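Local coordinates for MAU2 chromatid cohesion factor homolog (Saccharomyces cerevisiae, PDB 4XDN), which forms a complex with SCC2 that is required for the association of cohesin with chromosomes, and so takes part in sister chromatid cohesion, at residues 423-428 / 433-438; 445-450 / 499-504; 455-460 / 481-486; 509-512 / 516-519; 560-565 / 594-599. All coordinates share one frame; numbering follows the deposited sequence.

Contact 1 (423-428 / 433-438); sequences KVQFEG and EEYTRL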
# COMPACT_ATOMS: atom_id res chain seq x y z
N LYS A 423 -23.50 5.03 -2.56
CA LYS A 423 -24.69 5.40 -1.80
C LYS A 423 -25.71 6.05 -2.73
O LYS A 423 -26.91 5.80 -2.62
CB LYS A 423 -24.34 6.34 -0.65
CG LYS A 423 -25.53 6.74 0.20
CD LYS A 423 -25.09 7.33 1.53
CE LYS A 423 -26.28 7.60 2.44
NZ LYS A 423 -27.20 8.63 1.87
N VAL A 424 -25.23 6.88 -3.64
CA VAL A 424 -26.11 7.54 -4.61
C VAL A 424 -26.70 6.51 -5.56
O VAL A 424 -27.89 6.56 -5.87
CB VAL A 424 -25.36 8.62 -5.41
CG1 VAL A 424 -26.23 9.18 -6.53
CG2 VAL A 424 -24.91 9.74 -4.49
N GLN A 425 -25.88 5.57 -6.03
CA GLN A 425 -26.35 4.55 -6.95
C GLN A 425 -27.40 3.68 -6.29
O GLN A 425 -28.42 3.37 -6.89
CB GLN A 425 -25.19 3.68 -7.45
CG GLN A 425 -25.59 2.73 -8.58
CD GLN A 425 -24.48 1.79 -9.01
OE1 GLN A 425 -23.35 1.88 -8.53
NE2 GLN A 425 -24.81 0.88 -9.92
N PHE A 426 -27.15 3.29 -5.04
CA PHE A 426 -28.12 2.52 -4.26
C PHE A 426 -29.47 3.23 -4.20
O PHE A 426 -30.52 2.58 -4.20
CB PHE A 426 -27.61 2.28 -2.84
CG PHE A 426 -26.85 0.99 -2.67
CD1 PHE A 426 -27.46 -0.23 -2.94
CD2 PHE A 426 -25.54 0.99 -2.22
CE1 PHE A 426 -26.77 -1.41 -2.78
CE2 PHE A 426 -24.85 -0.19 -2.05
CZ PHE A 426 -25.47 -1.40 -2.33
N GLU A 427 -29.44 4.56 -4.13
CA GLU A 427 -30.66 5.36 -4.04
C GLU A 427 -31.26 5.67 -5.40
O GLU A 427 -32.10 6.56 -5.53
CB GLU A 427 -30.36 6.65 -3.29
CG GLU A 427 -29.98 6.43 -1.82
CD GLU A 427 -29.49 7.68 -1.15
OE1 GLU A 427 -29.27 8.69 -1.87
OE2 GLU A 427 -29.32 7.68 0.09
N GLY A 428 -30.84 4.93 -6.41
CA GLY A 428 -31.37 5.10 -7.75
C GLY A 428 -30.98 6.43 -8.38
O GLY A 428 -31.57 6.85 -9.37
N GLU A 433 -22.23 11.04 -12.55
CA GLU A 433 -21.34 12.18 -12.34
C GLU A 433 -20.38 11.94 -11.18
O GLU A 433 -19.24 12.42 -11.21
CB GLU A 433 -22.16 13.45 -12.08
CG GLU A 433 -21.31 14.71 -11.92
CD GLU A 433 -22.13 15.97 -11.80
OE1 GLU A 433 -23.38 15.87 -11.74
OE2 GLU A 433 -21.54 17.07 -11.76
N GLU A 434 -20.82 11.20 -10.18
CA GLU A 434 -19.99 10.91 -9.01
C GLU A 434 -18.88 9.95 -9.42
O GLU A 434 -17.71 10.17 -9.13
CB GLU A 434 -20.80 10.31 -7.85
CG GLU A 434 -22.28 10.67 -7.78
CD GLU A 434 -22.53 12.12 -7.44
OE1 GLU A 434 -21.79 12.68 -6.60
OE2 GLU A 434 -23.48 12.71 -8.00
N TYR A 435 -19.27 8.88 -10.10
CA TYR A 435 -18.33 7.88 -10.58
C TYR A 435 -17.36 8.48 -11.60
O TYR A 435 -16.17 8.19 -11.57
CB TYR A 435 -19.07 6.70 -11.21
CG TYR A 435 -19.71 5.75 -10.22
CD1 TYR A 435 -19.01 5.32 -9.09
CD2 TYR A 435 -21.00 5.28 -10.40
CE1 TYR A 435 -19.59 4.45 -8.18
CE2 TYR A 435 -21.59 4.42 -9.50
CZ TYR A 435 -20.87 4.01 -8.39
OH TYR A 435 -21.45 3.14 -7.48
N THR A 436 -17.89 9.31 -12.50
CA THR A 436 -17.09 9.91 -13.55
C THR A 436 -16.00 10.80 -12.96
O THR A 436 -14.84 10.72 -13.37
CB THR A 436 -17.96 10.75 -14.51
OG1 THR A 436 -19.02 9.94 -15.03
CG2 THR A 436 -17.12 11.28 -15.67
N ARG A 437 -16.37 11.64 -12.01
CA ARG A 437 -15.41 12.54 -11.37
C ARG A 437 -14.36 11.76 -10.59
O ARG A 437 -13.21 12.18 -10.50
CB ARG A 437 -16.13 13.52 -10.43
CG ARG A 437 -16.82 14.67 -11.14
CD ARG A 437 -17.29 15.74 -10.16
NE ARG A 437 -18.15 15.19 -9.12
CZ ARG A 437 -17.73 14.79 -7.92
NH1 ARG A 437 -16.45 14.87 -7.58
NH2 ARG A 437 -18.61 14.30 -7.04
N LEU A 438 -14.76 10.63 -10.02
CA LEU A 438 -13.83 9.82 -9.24
C LEU A 438 -12.85 9.10 -10.17
O LEU A 438 -11.67 8.96 -9.85
CB LEU A 438 -14.58 8.81 -8.38
CG LEU A 438 -13.72 7.88 -7.52
CD1 LEU A 438 -12.68 8.66 -6.74
CD2 LEU A 438 -14.60 7.09 -6.56
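Gln-425 and Tyr-435 carry the close half of this contact, where the end of helix 415-426 meets helix 432-440. The phenol OH donates to Gln-425 OE1 over a short 2.5 Å, in the plane of the amide and at a C=O...O angle of 153°. The acceptor lies at the ring edge, near its plane, with the amide turned 88° to the ring; Gln-425 OE1 is also 3.2 Å from Tyr-435 CE2. With CG anti to the backbone nitrogen (chi1 -171°) and the chain extended, Gln-425 reaches straight across to the hydroxyl. Both residues are buried: Asn-455 of the next helix packs on both, and Gln-425 NE2 donates to the backbone of another protein's chain, presumably SCC2. The other half is looser and partly open to solvent. Val-424 CG2 comes no nearer than 4.3 Å to Glu-434 CG, and each segment pairs its own charges at the surface: Lys-423 NZ with Glu-427 OE2, just past the helix, at 2.9 Å, and Arg-437 NH2 with Glu-434 OE1 at 3.6 Å. Gly-428, at positive phi, is the C' residue of a Schellman motif that ends the first helix. The polar grip thus lies on the buried side: Tyr-435 satisfies the amide oxygen and helps to set the amide's orientation, consistent with its NH2 bonding the partner chain.

Contact 2 (445-450 / 499-504); sequences SSEVKM and PIWECT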
# COMPACT_ATOMS: atom_id res chain seq x y z
N SER A 445 -6.17 5.46 -7.15
CA SER A 445 -5.61 4.25 -7.74
C SER A 445 -6.45 3.80 -8.93
O SER A 445 -7.63 4.15 -9.04
CB SER A 445 -5.53 3.13 -6.71
OG SER A 445 -6.82 2.65 -6.37
N SER A 446 -5.84 3.03 -9.82
CA SER A 446 -6.53 2.54 -11.00
C SER A 446 -7.68 1.61 -10.62
O SER A 446 -8.70 1.56 -11.29
CB SER A 446 -5.55 1.82 -11.94
OG SER A 446 -4.91 0.75 -11.27
N GLU A 447 -7.50 0.87 -9.53
CA GLU A 447 -8.52 -0.06 -9.05
C GLU A 447 -9.82 0.67 -8.73
O GLU A 447 -10.90 0.22 -9.11
CB GLU A 447 -8.01 -0.81 -7.82
CG GLU A 447 -8.98 -1.85 -7.28
CD GLU A 447 -8.41 -2.61 -6.10
OE1 GLU A 447 -7.77 -1.98 -5.24
OE2 GLU A 447 -8.61 -3.84 -6.04
N VAL A 448 -9.71 1.79 -8.02
CA VAL A 448 -10.87 2.60 -7.68
C VAL A 448 -11.47 3.22 -8.94
O VAL A 448 -12.69 3.24 -9.11
CB VAL A 448 -10.51 3.71 -6.67
CG1 VAL A 448 -11.68 4.68 -6.47
CG2 VAL A 448 -10.09 3.09 -5.34
N LYS A 449 -10.60 3.72 -9.81
CA LYS A 449 -11.04 4.28 -11.08
C LYS A 449 -11.86 3.27 -11.87
O LYS A 449 -12.87 3.61 -12.48
CB LYS A 449 -9.84 4.73 -11.92
CG LYS A 449 -9.18 6.01 -11.45
CD LYS A 449 -8.09 6.44 -12.42
CE LYS A 449 -7.54 7.81 -12.06
NZ LYS A 449 -6.60 8.31 -13.09
N MET A 450 -11.42 2.02 -11.84
CA MET A 450 -12.05 0.98 -12.63
C MET A 450 -13.37 0.51 -12.02
O MET A 450 -14.32 0.22 -12.75
CB MET A 450 -11.10 -0.20 -12.79
CG MET A 450 -9.99 0.05 -13.81
SD MET A 450 -9.15 -1.44 -14.36
CE MET A 450 -10.52 -2.33 -15.11
N PRO A 499 -9.56 -13.39 -11.70
CA PRO A 499 -10.74 -14.02 -12.30
C PRO A 499 -12.05 -13.31 -11.96
O PRO A 499 -12.93 -13.24 -12.81
CB PRO A 499 -10.72 -15.44 -11.74
CG PRO A 499 -9.90 -15.36 -10.50
CD PRO A 499 -8.87 -14.30 -10.76
N ILE A 500 -12.18 -12.80 -10.74
CA ILE A 500 -13.37 -12.04 -10.35
C ILE A 500 -13.53 -10.84 -11.29
O ILE A 500 -14.63 -10.56 -11.76
CB ILE A 500 -13.29 -11.55 -8.88
CG1 ILE A 500 -13.51 -12.74 -7.94
CG2 ILE A 500 -14.33 -10.45 -8.61
CD1 ILE A 500 -13.42 -12.40 -6.46
N TRP A 501 -12.43 -10.15 -11.55
CA TRP A 501 -12.46 -8.97 -12.41
C TRP A 501 -12.70 -9.35 -13.87
O TRP A 501 -13.52 -8.73 -14.55
CB TRP A 501 -11.16 -8.18 -12.28
CG TRP A 501 -11.16 -7.27 -11.10
CD1 TRP A 501 -10.98 -7.61 -9.79
CD2 TRP A 501 -11.37 -5.85 -11.11
NE1 TRP A 501 -11.05 -6.50 -8.99
CE2 TRP A 501 -11.29 -5.40 -9.78
CE3 TRP A 501 -11.61 -4.91 -12.12
CZ2 TRP A 501 -11.44 -4.07 -9.43
CZ3 TRP A 501 -11.75 -3.59 -11.77
CH2 TRP A 501 -11.67 -3.17 -10.44
N GLU A 502 -11.98 -10.37 -14.35
CA GLU A 502 -12.12 -10.82 -15.73
C GLU A 502 -13.53 -11.32 -16.01
O GLU A 502 -14.06 -11.11 -17.10
CB GLU A 502 -11.10 -11.92 -16.04
CG GLU A 502 -9.72 -11.40 -16.40
CD GLU A 502 -9.69 -10.69 -17.74
OE1 GLU A 502 -10.39 -11.13 -18.67
OE2 GLU A 502 -8.96 -9.67 -17.85
N CYS A 503 -14.12 -11.99 -15.03
CA CYS A 503 -15.46 -12.53 -15.18
C CYS A 503 -16.48 -11.40 -15.18
O CYS A 503 -17.46 -11.44 -15.93
CB CYS A 503 -15.78 -13.52 -14.06
SG CYS A 503 -17.35 -14.40 -14.29
N THR A 504 -16.26 -10.39 -14.34
CA THR A 504 -17.16 -9.25 -14.28
C THR A 504 -17.22 -8.55 -15.64
O THR A 504 -18.29 -8.16 -16.10
CB THR A 504 -16.72 -8.24 -13.19
OG1 THR A 504 -16.75 -8.88 -11.91
CG2 THR A 504 -17.64 -7.03 -13.16
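The indole of Trp-501 meets helix 446-466 with the rim of its six-membered ring rather than a face. Near the ring plane lie Met-450 CB, 3.6 Å from Trp-501 CZ3, and the carbonyl oxygen of Glu-447, 3.7 Å from Trp-501 CH2. The thioether sits obliquely: Met-450 SD is 5.3 Å from the centroid of the six-membered ring and 54° off its normal, a Met-aromatic contact. A bend at chi3 (62°) folds the methyl back, bringing Met-450 CE to 3.8 Å from Trp-501 CZ3. The Glu-447 side chain runs across that of Trp-501 at about a right angle, its CG 3.9 Å from Trp-501 CZ2, though its carboxylate plane is only 30° from the ring; the carboxylate goes on to the backbone of another protein's chain and to a salt bridge with Arg-229. The backbones stay far apart here, Met-450 CA and Trp-501 CA being 10.0 Å from each other. An alanine at Trp-501 is likely to open a gap between the two helices and take from Met-450 and the Glu-447 methylene the ring edge they rest on. The contact is therefore dispersive, with the ring's polarised C-H edge turned to a carbonyl oxygen, while the nearby acid spends its charge on partners beyond the two helices.

Contact 3 (455-460 / 481-486); sequences NCYTVQ and KVWLQV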
# COMPACT_ATOMS: atom_id res chain seq x y z
N ASN A 455 -19.16 0.41 -12.57
CA ASN A 455 -20.47 0.79 -12.06
C ASN A 455 -21.11 1.80 -12.99
O ASN A 455 -22.31 1.74 -13.25
CB ASN A 455 -20.36 1.39 -10.65
CG ASN A 455 -20.13 0.33 -9.59
OD1 ASN A 455 -20.65 -0.78 -9.67
ND2 ASN A 455 -19.34 0.68 -8.57
N CYS A 456 -20.30 2.73 -13.51
CA CYS A 456 -20.79 3.75 -14.43
C CYS A 456 -21.29 3.11 -15.72
O CYS A 456 -22.30 3.53 -16.28
CB CYS A 456 -19.69 4.76 -14.73
SG CYS A 456 -20.22 6.15 -15.76
N TYR A 457 -20.58 2.09 -16.19
CA TYR A 457 -20.98 1.37 -17.39
C TYR A 457 -22.29 0.62 -17.16
O TYR A 457 -23.18 0.63 -18.01
CB TYR A 457 -19.89 0.38 -17.82
CG TYR A 457 -20.25 -0.43 -19.04
CD1 TYR A 457 -20.92 -1.64 -18.92
CD2 TYR A 457 -19.92 0.01 -20.32
CE1 TYR A 457 -21.26 -2.39 -20.03
CE2 TYR A 457 -20.25 -0.73 -21.44
CZ TYR A 457 -20.92 -1.93 -21.29
OH TYR A 457 -21.25 -2.67 -22.40
N THR A 458 -22.40 -0.01 -16.00
CA THR A 458 -23.59 -0.77 -15.63
C THR A 458 -24.82 0.12 -15.63
O THR A 458 -25.87 -0.25 -16.16
CB THR A 458 -23.42 -1.42 -14.24
OG1 THR A 458 -22.30 -2.32 -14.27
CG2 THR A 458 -24.67 -2.20 -13.83
N VAL A 459 -24.69 1.30 -15.02
CA VAL A 459 -25.78 2.26 -14.98
C VAL A 459 -26.18 2.70 -16.38
O VAL A 459 -27.35 2.69 -16.73
CB VAL A 459 -25.39 3.49 -14.13
CG1 VAL A 459 -26.40 4.63 -14.29
CG2 VAL A 459 -25.26 3.10 -12.67
N GLN A 460 -25.19 3.09 -17.18
CA GLN A 460 -25.45 3.58 -18.53
C GLN A 460 -26.06 2.48 -19.40
O GLN A 460 -26.94 2.74 -20.22
CB GLN A 460 -24.17 4.11 -19.17
CG GLN A 460 -23.57 5.34 -18.49
CD GLN A 460 -24.31 6.62 -18.82
OE1 GLN A 460 -25.55 6.65 -18.86
NE2 GLN A 460 -23.56 7.69 -19.06
N LYS A 481 -17.62 4.72 -24.85
CA LYS A 481 -16.57 5.55 -24.29
C LYS A 481 -16.05 4.96 -22.98
O LYS A 481 -14.85 4.72 -22.82
CB LYS A 481 -17.09 6.97 -24.06
CG LYS A 481 -16.10 7.93 -23.39
CD LYS A 481 -16.81 9.18 -22.87
CE LYS A 481 -16.45 9.45 -21.41
NZ LYS A 481 -17.36 10.46 -20.79
N VAL A 482 -16.96 4.75 -22.03
CA VAL A 482 -16.61 4.22 -20.72
C VAL A 482 -15.95 2.85 -20.84
O VAL A 482 -15.03 2.54 -20.08
CB VAL A 482 -17.86 4.12 -19.81
CG1 VAL A 482 -17.59 3.27 -18.57
CG2 VAL A 482 -18.33 5.51 -19.39
N TRP A 483 -16.40 2.05 -21.79
CA TRP A 483 -15.89 0.69 -21.93
C TRP A 483 -14.43 0.67 -22.37
O TRP A 483 -13.63 -0.10 -21.83
CB TRP A 483 -16.73 -0.11 -22.92
CG TRP A 483 -16.34 -1.56 -22.96
CD1 TRP A 483 -15.59 -2.18 -23.91
CD2 TRP A 483 -16.68 -2.56 -22.00
NE1 TRP A 483 -15.44 -3.51 -23.61
CE2 TRP A 483 -16.10 -3.77 -22.43
CE3 TRP A 483 -17.42 -2.56 -20.81
CZ2 TRP A 483 -16.25 -4.96 -21.73
CZ3 TRP A 483 -17.56 -3.74 -20.11
CH2 TRP A 483 -16.97 -4.93 -20.57
N LEU A 484 -14.09 1.50 -23.35
CA LEU A 484 -12.71 1.58 -23.82
C LEU A 484 -11.78 2.00 -22.69
O LEU A 484 -10.64 1.54 -22.62
CB LEU A 484 -12.60 2.56 -24.99
CG LEU A 484 -13.16 2.09 -26.34
CD1 LEU A 484 -13.20 3.24 -27.32
CD2 LEU A 484 -12.33 0.94 -26.90
N GLN A 485 -12.27 2.87 -21.82
CA GLN A 485 -11.50 3.31 -20.66
C GLN A 485 -11.25 2.15 -19.71
O GLN A 485 -10.17 2.05 -19.11
CB GLN A 485 -12.23 4.44 -19.94
CG GLN A 485 -12.20 5.77 -20.69
CD GLN A 485 -13.21 6.77 -20.16
OE1 GLN A 485 -14.07 6.44 -19.35
NE2 GLN A 485 -13.10 8.01 -20.62
N VAL A 486 -12.24 1.27 -19.56
CA VAL A 486 -12.10 0.09 -18.72
C VAL A 486 -11.04 -0.85 -19.28
O VAL A 486 -10.22 -1.38 -18.54
CB VAL A 486 -13.44 -0.67 -18.57
CG1 VAL A 486 -13.23 -2.08 -18.01
CG2 VAL A 486 -14.40 0.12 -17.69
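Trp-483 sets the corner of its six-membered ring over a face of Tyr-457: its CE3 stands 3.4 Å above the phenol plane, over the ring centre. The planes are inclined by 49° and the centroids lie 4.7 Å apart, so the pair is oblique, neither stacked nor edge-to-face. Tyr-457 CE2 is the nearest phenol atom to Trp-483 CE3, and Trp-483 CB also lies close to that side of the phenol. Tyr-457 gets there with CG anti to its own nitrogen (chi1 178°), and Trp-483 uses the same first torsion. The two residues join consecutive helices, 446-466 and 472-490, which run antiparallel as a helical hairpin, consistent with the TPR-like array of this family; the local axes approach to 9.6 Å at a signed crossing angle of -154°. Beside the aromatic pair, the buried Val-482 splits its methyls: CG1 packs on Tyr-457 CB at 3.8 Å, near the phenol edge, while CG2 meets Cys-456 SG at 4.1 Å. The phenol hydroxyl extends beyond both helices to a probable hydrogen bond with Ser-512 OG, and Trp-483 continues onto the Trp-509 ring.

Contact 4 (509-512 / 516-519); sequences WLFS and PFSW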
# COMPACT_ATOMS: atom_id res chain seq x y z
N TRP A 509 -20.28 -7.32 -20.44
CA TRP A 509 -20.29 -7.20 -21.90
C TRP A 509 -21.44 -8.01 -22.48
O TRP A 509 -22.18 -7.52 -23.33
CB TRP A 509 -18.96 -7.68 -22.49
CG TRP A 509 -18.79 -7.31 -23.93
CD1 TRP A 509 -18.19 -6.19 -24.43
CD2 TRP A 509 -19.22 -8.07 -25.07
NE1 TRP A 509 -18.22 -6.20 -25.80
CE2 TRP A 509 -18.85 -7.34 -26.22
CE3 TRP A 509 -19.88 -9.29 -25.23
CZ2 TRP A 509 -19.12 -7.80 -27.51
CZ3 TRP A 509 -20.15 -9.74 -26.51
CH2 TRP A 509 -19.77 -8.99 -27.64
N LEU A 510 -21.59 -9.25 -22.02
CA LEU A 510 -22.62 -10.13 -22.53
C LEU A 510 -24.02 -9.63 -22.16
O LEU A 510 -24.95 -9.72 -22.96
CB LEU A 510 -22.41 -11.56 -22.02
CG LEU A 510 -21.17 -12.27 -22.57
CD1 LEU A 510 -20.93 -13.58 -21.84
CD2 LEU A 510 -21.31 -12.52 -24.06
N PHE A 511 -24.16 -9.11 -20.95
CA PHE A 511 -25.42 -8.53 -20.51
C PHE A 511 -25.84 -7.36 -21.39
O PHE A 511 -27.03 -7.15 -21.64
CB PHE A 511 -25.34 -8.06 -19.05
CG PHE A 511 -25.48 -9.16 -18.02
CD1 PHE A 511 -25.79 -10.46 -18.39
CD2 PHE A 511 -25.31 -8.88 -16.68
CE1 PHE A 511 -25.92 -11.45 -17.43
CE2 PHE A 511 -25.44 -9.86 -15.72
CZ PHE A 511 -25.75 -11.15 -16.10
N SER A 512 -24.86 -6.61 -21.88
CA SER A 512 -25.13 -5.39 -22.64
C SER A 512 -25.16 -5.61 -24.15
O SER A 512 -25.47 -4.69 -24.91
CB SER A 512 -24.08 -4.33 -22.30
OG SER A 512 -22.77 -4.80 -22.58
N PRO A 516 -31.83 -12.10 -23.75
CA PRO A 516 -32.81 -11.24 -23.08
C PRO A 516 -32.24 -10.58 -21.83
O PRO A 516 -32.97 -10.37 -20.85
CB PRO A 516 -33.93 -12.22 -22.74
CG PRO A 516 -33.18 -13.48 -22.39
CD PRO A 516 -31.90 -13.47 -23.21
N PHE A 517 -30.95 -10.26 -21.85
CA PHE A 517 -30.31 -9.62 -20.71
C PHE A 517 -30.42 -8.10 -20.81
O PHE A 517 -30.26 -7.38 -19.82
CB PHE A 517 -28.84 -10.05 -20.62
CG PHE A 517 -28.66 -11.54 -20.74
CD1 PHE A 517 -29.18 -12.39 -19.79
CD2 PHE A 517 -27.97 -12.08 -21.82
CE1 PHE A 517 -29.02 -13.76 -19.90
CE2 PHE A 517 -27.81 -13.45 -21.93
CZ PHE A 517 -28.33 -14.29 -20.97
N SER A 518 -30.72 -7.62 -22.02
CA SER A 518 -30.99 -6.21 -22.27
C SER A 518 -32.08 -6.09 -23.33
O SER A 518 -32.20 -6.95 -24.19
CB SER A 518 -29.73 -5.47 -22.71
OG SER A 518 -30.00 -4.11 -23.00
N TRP A 519 -32.87 -5.02 -23.26
CA TRP A 519 -33.90 -4.78 -24.28
C TRP A 519 -33.28 -4.20 -25.55
O TRP A 519 -33.74 -4.49 -26.65
CB TRP A 519 -34.98 -3.85 -23.74
CG TRP A 519 -35.88 -4.48 -22.72
CD1 TRP A 519 -35.86 -4.26 -21.37
CD2 TRP A 519 -36.91 -5.44 -22.95
NE1 TRP A 519 -36.83 -5.02 -20.75
CE2 TRP A 519 -37.49 -5.75 -21.70
CE3 TRP A 519 -37.41 -6.07 -24.10
CZ2 TRP A 519 -38.53 -6.66 -21.57
CZ3 TRP A 519 -38.45 -6.97 -23.96
CH2 TRP A 519 -39.00 -7.26 -22.71
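Phe-511 (chi1 -80°) and Phe-517 (chi1 -48°) both turn CG opposite the carbonyl carbon and beside the backbone nitrogen, which brings the two phenyl groups together where the chain doubles back after helix 499-513. The end of this helix packs against the loop that follows it, and a cis peptide bond leads into Pro-516. The CA atoms of the two phenylalanines are only 5.0 Å apart. Their side chains cross at about a right angle, with ring planes at 39° and centroids 5.5 Å apart, an oblique aromatic pair. The nearest ring atom is Phe-511 CD1, which lies 3.8 Å from Phe-517 CB. Pro-516 covers one face of the Phe-517 ring with its CD, and Leu-571 of helix 562-575 packs against both phenylalanines. Another protein's chain also packs on each of these rings and on Pro-516. On the backbone side, the loop rests on one carbonyl near the helix end: Phe-511 O is 3.6 Å from Phe-517 CB and 3.4 Å from Ser-518 CB.

Contact 5 (560-565 / 594-599); sequences KALLLQ and CRQQGG. With SO4 (sulfate ion), chain F.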
# COMPACT_ATOMS: atom_id res chain seq x y z
N LYS A 560 -16.41 -17.14 -3.46
CA LYS A 560 -17.86 -17.20 -3.32
C LYS A 560 -18.46 -15.81 -3.14
O LYS A 560 -19.17 -15.56 -2.17
CB LYS A 560 -18.25 -18.10 -2.15
CG LYS A 560 -17.67 -19.52 -2.26
CD LYS A 560 -18.00 -20.37 -1.04
CE LYS A 560 -17.51 -19.73 0.25
NZ LYS A 560 -17.14 -20.74 1.28
N ALA A 561 -18.17 -14.91 -4.07
CA ALA A 561 -18.85 -13.63 -4.13
C ALA A 561 -20.28 -13.89 -4.57
O ALA A 561 -20.51 -14.35 -5.69
CB ALA A 561 -18.15 -12.69 -5.09
N LEU A 562 -21.24 -13.61 -3.69
CA LEU A 562 -22.62 -13.99 -3.92
C LEU A 562 -23.17 -13.48 -5.24
O LEU A 562 -23.61 -14.27 -6.08
CB LEU A 562 -23.51 -13.49 -2.78
CG LEU A 562 -24.99 -13.89 -2.89
CD1 LEU A 562 -25.14 -15.40 -2.74
CD2 LEU A 562 -25.82 -13.17 -1.86
N LEU A 563 -23.16 -12.16 -5.43
CA LEU A 563 -23.74 -11.56 -6.62
C LEU A 563 -23.09 -12.11 -7.89
O LEU A 563 -23.76 -12.40 -8.87
CB LEU A 563 -23.62 -10.04 -6.58
CG LEU A 563 -24.16 -9.30 -7.81
CD1 LEU A 563 -25.64 -9.59 -8.03
CD2 LEU A 563 -23.93 -7.81 -7.70
N LEU A 564 -21.77 -12.25 -7.85
CA LEU A 564 -21.02 -12.74 -9.00
C LEU A 564 -21.42 -14.17 -9.32
O LEU A 564 -21.70 -14.50 -10.47
CB LEU A 564 -19.52 -12.64 -8.75
CG LEU A 564 -18.62 -13.04 -9.93
CD1 LEU A 564 -18.85 -12.12 -11.12
CD2 LEU A 564 -17.16 -13.01 -9.51
N GLN A 565 -21.44 -15.02 -8.30
CA GLN A 565 -21.76 -16.44 -8.49
C GLN A 565 -23.14 -16.62 -9.12
O GLN A 565 -23.34 -17.49 -9.97
CB GLN A 565 -21.69 -17.19 -7.16
CG GLN A 565 -20.84 -18.45 -7.22
CD GLN A 565 -21.05 -19.35 -6.01
OE1 GLN A 565 -21.34 -18.88 -4.91
NE2 GLN A 565 -20.90 -20.65 -6.22
N CYS A 594 -30.16 -15.58 -3.74
CA CYS A 594 -30.30 -14.14 -3.60
C CYS A 594 -30.64 -13.68 -2.18
O CYS A 594 -30.43 -12.51 -1.84
CB CYS A 594 -31.38 -13.63 -4.55
SG CYS A 594 -30.93 -13.68 -6.30
N ARG A 595 -31.17 -14.58 -1.36
CA ARG A 595 -31.64 -14.21 -0.03
C ARG A 595 -30.49 -13.94 0.95
O ARG A 595 -30.70 -13.35 2.01
CB ARG A 595 -32.54 -15.30 0.54
CG ARG A 595 -31.81 -16.53 1.07
CD ARG A 595 -32.79 -17.58 1.57
NE ARG A 595 -32.25 -18.33 2.70
CZ ARG A 595 -32.03 -17.82 3.91
NH1 ARG A 595 -32.29 -16.54 4.15
NH2 ARG A 595 -31.54 -18.59 4.87
N GLN A 596 -29.29 -14.36 0.58
CA GLN A 596 -28.15 -14.34 1.50
C GLN A 596 -27.64 -12.92 1.79
O GLN A 596 -26.97 -12.70 2.80
CB GLN A 596 -27.01 -15.19 0.95
CG GLN A 596 -27.37 -16.65 0.72
CD GLN A 596 -27.17 -17.51 1.95
OE1 GLN A 596 -26.31 -18.40 1.96
NE2 GLN A 596 -27.96 -17.26 2.99
N GLN A 597 -27.96 -11.98 0.91
CA GLN A 597 -27.54 -10.58 1.09
C GLN A 597 -28.68 -9.62 0.75
O GLN A 597 -29.54 -9.93 -0.07
CB GLN A 597 -26.32 -10.27 0.22
CG GLN A 597 -25.05 -10.99 0.64
CD GLN A 597 -23.90 -10.75 -0.32
OE1 GLN A 597 -24.02 -9.99 -1.28
NE2 GLN A 597 -22.77 -11.41 -0.06
N GLY A 598 -28.66 -8.45 1.39
CA GLY A 598 -29.64 -7.42 1.10
C GLY A 598 -29.34 -6.74 -0.22
O GLY A 598 -28.25 -6.91 -0.78
N GLY A 599 -30.30 -5.98 -0.74
CA GLY A 599 -30.12 -5.27 -1.99
C GLY A 599 -30.26 -6.15 -3.22
O GLY A 599 -30.01 -5.71 -4.34
S SO4 F . -13.90 -19.09 -1.22
O1 SO4 F . -14.43 -20.08 -0.29
O2 SO4 F . -12.54 -18.73 -0.81
O3 SO4 F . -13.87 -19.65 -2.56
O4 SO4 F . -14.75 -17.90 -1.21
O HOH W 1 -20.55 -11.53 -1.61
O HOH W 2 -21.84 -10.23 -3.76
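Leu-562 opens helix 562-575 just after the N-cap residue Ala-561, and faces Gln-597 where segment 594-599 becomes extended (phi/psi -137/152°) after the near-helical run 594-596. The leucine and glutamine side chains approach from opposite directions: Leu-562 CD2 rests on Gln-597 CG at 3.4 Å, and the same methyl touches Gln-596 CB at 3.7 Å. The extended Gln-597 chain carries its amide to two waters at the helix start. One accepts from Leu-562 N and Gln-597 NE2; the other accepts from Leu-563 N and gives Gln-597 OE1 a weak bond. Lys-560 N donates to O4 of a sulfate, probably from the crystallisation liquor, at 2.9 Å and 177°; Asn-335 and Lys-559 also bind it. The bent lysine chain runs along the anion, Lys-560 CE 3.1 Å from sulfate O1, and NZ makes long, weak ion pairs with Asp-338 and Glu-339. With an alanine here the backbone N-H would remain, but the anion would probably lose the positive charge beside it, and the two acids a weak partner. Two first-turn N-H groups thus donate to waters held by the Gln-597 amide, one weakly, while the anion takes the N-H ahead of the N-cap.

In the fold
Contacts 2, 3 and 4 are buried packing between or beside helices, built on aromatic rings; contact 1 is only partly buried and more polar, and contact 5, itself buried, adds water and sulfate. Contact 2 lies nearest the chain centre (about 15 Å between centres), contact 4 farthest (about 34 Å). Helix 446-466 serves contacts 2 and 3, the latter nested in the loop that the former closes, with Met-450 CE 3.6 Å from Val-486 O. Helix 499-513 likewise joins contacts 2 and 4. Contact 1 touches contact 3 through Asn-455 and Val-459, and contact 2 where Leu-438 packs on Val-448. Tyr-457 and Ser-512 tie contacts 3 and 4; Leu-564 ties contact 5 to contact 2. Another protein's chain borders all five.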